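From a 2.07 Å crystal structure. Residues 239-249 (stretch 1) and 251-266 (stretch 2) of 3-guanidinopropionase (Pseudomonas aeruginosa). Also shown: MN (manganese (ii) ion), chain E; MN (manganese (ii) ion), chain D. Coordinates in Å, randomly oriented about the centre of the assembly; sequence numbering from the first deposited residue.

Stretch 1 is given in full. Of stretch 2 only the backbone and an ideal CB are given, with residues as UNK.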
# COMPACT_ATOMS: atom_id res chain seq x y z
N PHE A 239 -26.25 5.52 -7.12
CA PHE A 239 -25.27 6.04 -6.18
C PHE A 239 -23.84 5.90 -6.73
O PHE A 239 -23.31 4.78 -6.84
CB PHE A 239 -25.41 5.27 -4.85
CG PHE A 239 -24.62 5.87 -3.72
CD1 PHE A 239 -25.19 6.82 -2.88
CD2 PHE A 239 -23.29 5.49 -3.52
CE1 PHE A 239 -24.44 7.40 -1.83
CE2 PHE A 239 -22.53 6.06 -2.49
CZ PHE A 239 -23.10 7.01 -1.64
N ASP A 240 -23.23 7.03 -7.07
CA ASP A 240 -21.86 7.05 -7.55
C ASP A 240 -21.01 7.34 -6.31
O ASP A 240 -21.20 8.35 -5.65
CB ASP A 240 -21.71 8.13 -8.65
CG ASP A 240 -20.28 8.30 -9.17
OD1 ASP A 240 -19.30 7.90 -8.49
OD2 ASP A 240 -20.10 8.86 -10.28
N VAL A 241 -20.10 6.42 -5.98
CA VAL A 241 -19.37 6.52 -4.72
C VAL A 241 -18.50 7.77 -4.68
O VAL A 241 -18.12 8.21 -3.61
CB VAL A 241 -18.53 5.26 -4.38
CG1 VAL A 241 -19.43 4.01 -4.19
CG2 VAL A 241 -17.44 5.01 -5.42
N ASP A 242 -18.20 8.36 -5.84
CA ASP A 242 -17.41 9.60 -5.84
C ASP A 242 -18.22 10.83 -5.33
O ASP A 242 -17.67 11.92 -5.19
CB ASP A 242 -16.69 9.82 -7.20
CG ASP A 242 -17.63 10.32 -8.32
OD1 ASP A 242 -18.73 10.84 -8.03
OD2 ASP A 242 -17.25 10.18 -9.51
N VAL A 243 -19.50 10.65 -5.01
CA VAL A 243 -20.24 11.67 -4.23
C VAL A 243 -19.57 11.84 -2.85
O VAL A 243 -19.53 12.94 -2.29
CB VAL A 243 -21.72 11.31 -4.03
CG1 VAL A 243 -21.90 10.16 -3.02
CG2 VAL A 243 -22.54 12.55 -3.61
N LEU A 244 -19.01 10.76 -2.33
CA LEU A 244 -18.35 10.79 -1.03
C LEU A 244 -16.97 11.44 -1.11
O LEU A 244 -16.31 11.36 -2.14
CB LEU A 244 -18.18 9.36 -0.50
CG LEU A 244 -19.50 8.61 -0.31
CD1 LEU A 244 -19.22 7.17 -0.06
CD2 LEU A 244 -20.32 9.20 0.85
N ASP A 245 -16.53 12.07 -0.03
CA ASP A 245 -15.15 12.58 -0.00
C ASP A 245 -14.18 11.41 -0.22
O ASP A 245 -14.45 10.32 0.24
CB ASP A 245 -14.85 13.26 1.31
CG ASP A 245 -13.60 14.08 1.26
OD1 ASP A 245 -13.71 15.31 1.02
OD2 ASP A 245 -12.49 13.51 1.45
N PRO A 246 -13.07 11.65 -0.94
CA PRO A 246 -12.05 10.64 -1.10
C PRO A 246 -11.60 10.00 0.22
O PRO A 246 -11.12 8.88 0.19
CB PRO A 246 -10.91 11.41 -1.77
CG PRO A 246 -11.62 12.38 -2.64
CD PRO A 246 -12.86 12.79 -1.85
N ALA A 247 -11.76 10.67 1.36
CA ALA A 247 -11.41 10.07 2.64
C ALA A 247 -12.21 8.77 2.92
O ALA A 247 -11.68 7.83 3.52
CB ALA A 247 -11.57 11.08 3.77
N PHE A 248 -13.47 8.75 2.48
CA PHE A 248 -14.35 7.59 2.64
C PHE A 248 -14.37 6.68 1.42
O PHE A 248 -14.61 5.46 1.54
CB PHE A 248 -15.80 8.06 2.94
CG PHE A 248 -15.86 9.14 3.97
CD1 PHE A 248 -15.91 8.83 5.32
CD2 PHE A 248 -15.82 10.49 3.58
CE1 PHE A 248 -15.93 9.84 6.27
CE2 PHE A 248 -15.81 11.48 4.52
CZ PHE A 248 -15.87 11.16 5.87
N ALA A 249 -14.13 7.26 0.24
CA ALA A 249 -14.15 6.47 -0.99
C ALA A 249 -12.97 6.79 -1.89
O ALA A 249 -13.15 7.41 -2.96
CB ALA A 249 -15.47 6.69 -1.76
N UNK A 251 -11.21 4.72 -3.65
CA UNK A 251 -11.17 3.82 -4.81
C UNK A 251 -12.16 4.22 -5.88
O UNK A 251 -13.18 3.57 -6.07
CB UNK A 251 -11.45 2.38 -4.37
N UNK A 252 -11.90 5.30 -6.58
CA UNK A 252 -12.85 5.74 -7.60
C UNK A 252 -12.11 6.50 -8.68
O UNK A 252 -11.06 7.12 -8.43
CB UNK A 252 -13.95 6.61 -6.99
N UNK A 253 -12.63 6.44 -9.90
CA UNK A 253 -11.90 6.94 -11.05
C UNK A 253 -11.72 8.44 -11.08
O UNK A 253 -10.64 8.92 -11.41
CB UNK A 253 -12.61 6.50 -12.33
N UNK A 254 -12.77 9.17 -10.71
CA UNK A 254 -12.76 10.64 -10.82
C UNK A 254 -13.02 11.33 -9.49
O UNK A 254 -14.08 11.96 -9.30
CB UNK A 254 -13.81 11.10 -11.84
N UNK A 255 -12.06 11.23 -8.54
CA UNK A 255 -12.28 11.82 -7.21
C UNK A 255 -12.36 13.35 -7.27
O UNK A 255 -11.70 13.97 -8.11
CB UNK A 255 -11.16 11.40 -6.26
N UNK A 256 -13.18 13.93 -6.39
CA UNK A 256 -13.24 15.38 -6.21
C UNK A 256 -13.26 15.61 -4.70
O UNK A 256 -14.13 15.07 -4.02
CB UNK A 256 -14.46 16.00 -6.90
N UNK A 257 -12.33 16.41 -4.17
CA UNK A 257 -12.23 16.56 -2.71
C UNK A 257 -13.44 17.35 -2.15
O UNK A 257 -14.19 17.99 -2.91
CB UNK A 257 -10.92 17.27 -2.34
N UNK A 258 -13.63 17.27 -0.83
CA UNK A 258 -14.68 18.05 -0.15
C UNK A 258 -16.06 17.48 -0.42
O UNK A 258 -16.97 18.21 -0.84
CB UNK A 258 -14.63 19.51 -0.59
N UNK A 259 -16.23 16.17 -0.18
CA UNK A 259 -17.50 15.48 -0.49
C UNK A 259 -18.32 15.06 0.70
O UNK A 259 -18.09 15.48 1.83
CB UNK A 259 -17.21 14.23 -1.33
N UNK A 260 -19.32 14.23 0.43
CA UNK A 260 -20.25 13.74 1.41
C UNK A 260 -19.54 12.77 2.35
O UNK A 260 -18.58 12.12 1.95
CB UNK A 260 -21.45 13.07 0.73
N UNK A 261 -20.01 12.65 3.59
CA UNK A 261 -19.46 11.59 4.44
C UNK A 261 -20.28 10.30 4.26
O UNK A 261 -21.42 10.37 3.81
CB UNK A 261 -19.45 12.02 5.91
N UNK A 262 -19.72 9.14 4.61
CA UNK A 262 -20.47 7.88 4.55
C UNK A 262 -21.71 8.02 5.43
O UNK A 262 -22.81 7.60 5.08
CB UNK A 262 -19.61 6.70 5.00
N UNK A 263 -21.52 8.63 6.59
CA UNK A 263 -22.64 8.84 7.50
C UNK A 263 -23.80 9.64 6.83
O UNK A 263 -24.97 9.25 6.91
CB UNK A 263 -22.15 9.57 8.75
N UNK A 264 -23.46 10.75 6.19
CA UNK A 264 -24.46 11.54 5.45
C UNK A 264 -25.15 10.72 4.34
O UNK A 264 -26.37 10.82 4.17
CB UNK A 264 -23.79 12.77 4.84
N UNK A 265 -24.38 9.91 3.61
CA UNK A 265 -24.96 9.06 2.55
C UNK A 265 -25.96 8.04 3.09
O UNK A 265 -27.02 7.81 2.50
CB UNK A 265 -23.85 8.32 1.80
N UNK A 266 -25.64 7.43 4.23
CA UNK A 266 -26.54 6.48 4.87
C UNK A 266 -27.82 7.19 5.31
O UNK A 266 -28.92 6.68 5.11
CB UNK A 266 -25.86 5.81 6.06
MN MN E . -19.14 10.93 -10.49
MN MN D . -21.31 9.23 -12.05

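Position 251 follows closely on Ala249, and its CA-to-CB direction runs sideways. Phi/psi of -84/72 leaves many residues possible. It is Gly251.

At position 252 CA-to-CB points toward stretch 1. The ideal CB lies 4.1 Å from Val241 CG2 and 4.2 Å from Asp242 CB. A small or medium side chain, apolar or with a hydroxyl, would suit. The residue is Thr252. Its OG1 lies 3.6 Å from Asp242 CB, and its CG2 lies 3.7 Å from Ala249 O. Water 2 donates to Thr252 OG1 (2.8 Å) and to Asp242 OD2 (2.7 Å), linking the two side chains.

The ideal CB of position 253 meets nothing of stretch 1, which sets no preference. It is Gly253.

Position 254 points sideways, its ideal CB 4.3 Å from Asp242 OD2. A small neutral side chain or a donor would suit; an acid would place one negative charge near another. The residue is Thr254. Its backbone N donates to water 2 (2.8 Å).

At position 255 the ideal CB is 3.8 Å from Pro246 CG. Phi of -66 allows proline, and other compact apolar residues would also fit. It is Pro255, whose CB packs 4.0 Å from Pro246 CG.

Position 256 is sideways and its ideal CB is 5.5 Å from Asp242 O, so many side chains would do. It is Glu256. Its backbone N donates to water 1 (2.9 Å), which also hydrogen-bonds to Asp242 O (2.8 Å).

Position 257 is sideways. Its ideal CB is 4.8 Å from Asp245 OD1 and 4.9 Å from Pro246 CD, so several kinds would do, apolar ones among them. Ile257 is found, and its end leads away.

Position 258 has phi 74, which favours glycine, with asparagine possible. Gly258 N makes a weak hydrogen bond to Asp245 OD1 (2.7 Å).

Position 259 is the most restricted. Its ideal CB would clash with Asp245 N at 2.6 Å and Val243 O at 2.8 Å, so only glycine suits. Gly259 N donates to Asp245 OD1 (2.9 Å).

Position 260 forms a single beta bridge with Leu244. Its ideal CB is 4.0 Å from Leu244 CD2, and a long apolar side chain could reach Val243. It is Met260, whose CE lies 3.8 Å from Val243 CG2. Met260 N donates to Val243 O (3.0 Å), and Asp245 N to Met260 O (2.9 Å).

Position 261 precedes a helix, so Ser, Thr, Asp or Asn would cap it. The ideal CB is 3.7 Å from Phe248 CZ. Thr261 OG1 accepts from the backbone N of 264 (3.0 Å), and Thr261 CA sits over the Phe248 ring face.

Position 262 lies sideways by Phe248, and a small side chain would suit. Ser262 OG is 3.5 Å from Phe248 CB.

Positions 263, 264 and 266 have ideal CBs clear of stretch 1, so polar or apolar residues would do. They are Leu263, Gln264 and Gln266; Gln264 OE1 accepts from Thr261 N (2.9 Å).

CA-to-CB of position 265 points toward stretch 1. Its ideal CB is 3.8 Å from both Leu244 CD2 and Phe239 CZ, favouring a small apolar residue. Ala265 CB meets Phe239 CZ at the ring edge (3.7 Å).

Stretch 2 251-266: GTGTPEIGGMTSLQAQ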
# COMPACT_ATOMS: atom_id res chain seq x y z
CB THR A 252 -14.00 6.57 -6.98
OG1 THR A 252 -15.11 6.61 -7.89
CG2 THR A 252 -13.53 8.00 -6.63
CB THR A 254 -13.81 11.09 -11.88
OG1 THR A 254 -13.58 10.35 -13.08
CG2 THR A 254 -13.66 12.60 -12.19
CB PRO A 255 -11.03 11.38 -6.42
CG PRO A 255 -9.93 11.23 -7.50
CD PRO A 255 -10.68 10.69 -8.71
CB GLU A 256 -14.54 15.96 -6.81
CG GLU A 256 -14.85 15.55 -8.25
CD GLU A 256 -13.98 16.26 -9.29
OE1 GLU A 256 -13.28 17.23 -8.92
OE2 GLU A 256 -14.00 15.85 -10.48
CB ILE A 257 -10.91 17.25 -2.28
CG1 ILE A 257 -10.84 18.70 -2.78
CG2 ILE A 257 -9.66 16.46 -2.79
CD1 ILE A 257 -9.75 19.51 -2.01
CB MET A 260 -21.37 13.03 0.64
CG MET A 260 -22.60 12.66 1.43
SD MET A 260 -23.93 12.15 0.31
CE MET A 260 -24.40 13.68 -0.49
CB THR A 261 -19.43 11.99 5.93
OG1 THR A 261 -20.75 12.04 6.44
CG2 THR A 261 -18.74 13.38 6.16
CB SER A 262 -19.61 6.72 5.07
OG SER A 262 -18.58 6.40 4.16
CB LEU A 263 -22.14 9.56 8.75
CG LEU A 263 -23.24 10.13 9.64
CD1 LEU A 263 -23.98 9.01 10.36
CD2 LEU A 263 -22.64 11.12 10.63
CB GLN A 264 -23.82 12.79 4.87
CG GLN A 264 -23.59 13.89 5.90
CD GLN A 264 -22.68 14.96 5.37
OE1 GLN A 264 -21.90 14.75 4.42
NE2 GLN A 264 -22.77 16.14 5.97
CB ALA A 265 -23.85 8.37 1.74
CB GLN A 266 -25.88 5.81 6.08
CG GLN A 266 -24.84 4.74 5.73
CD GLN A 266 -24.18 4.16 6.97
OE1 GLN A 266 -23.60 4.89 7.76
NE2 GLN A 266 -24.26 2.84 7.13
O HOH W 1 -14.91 11.99 -5.09
O HOH W 2 -15.37 8.34 -10.02
O HOH W 3 -19.53 10.75 -12.68
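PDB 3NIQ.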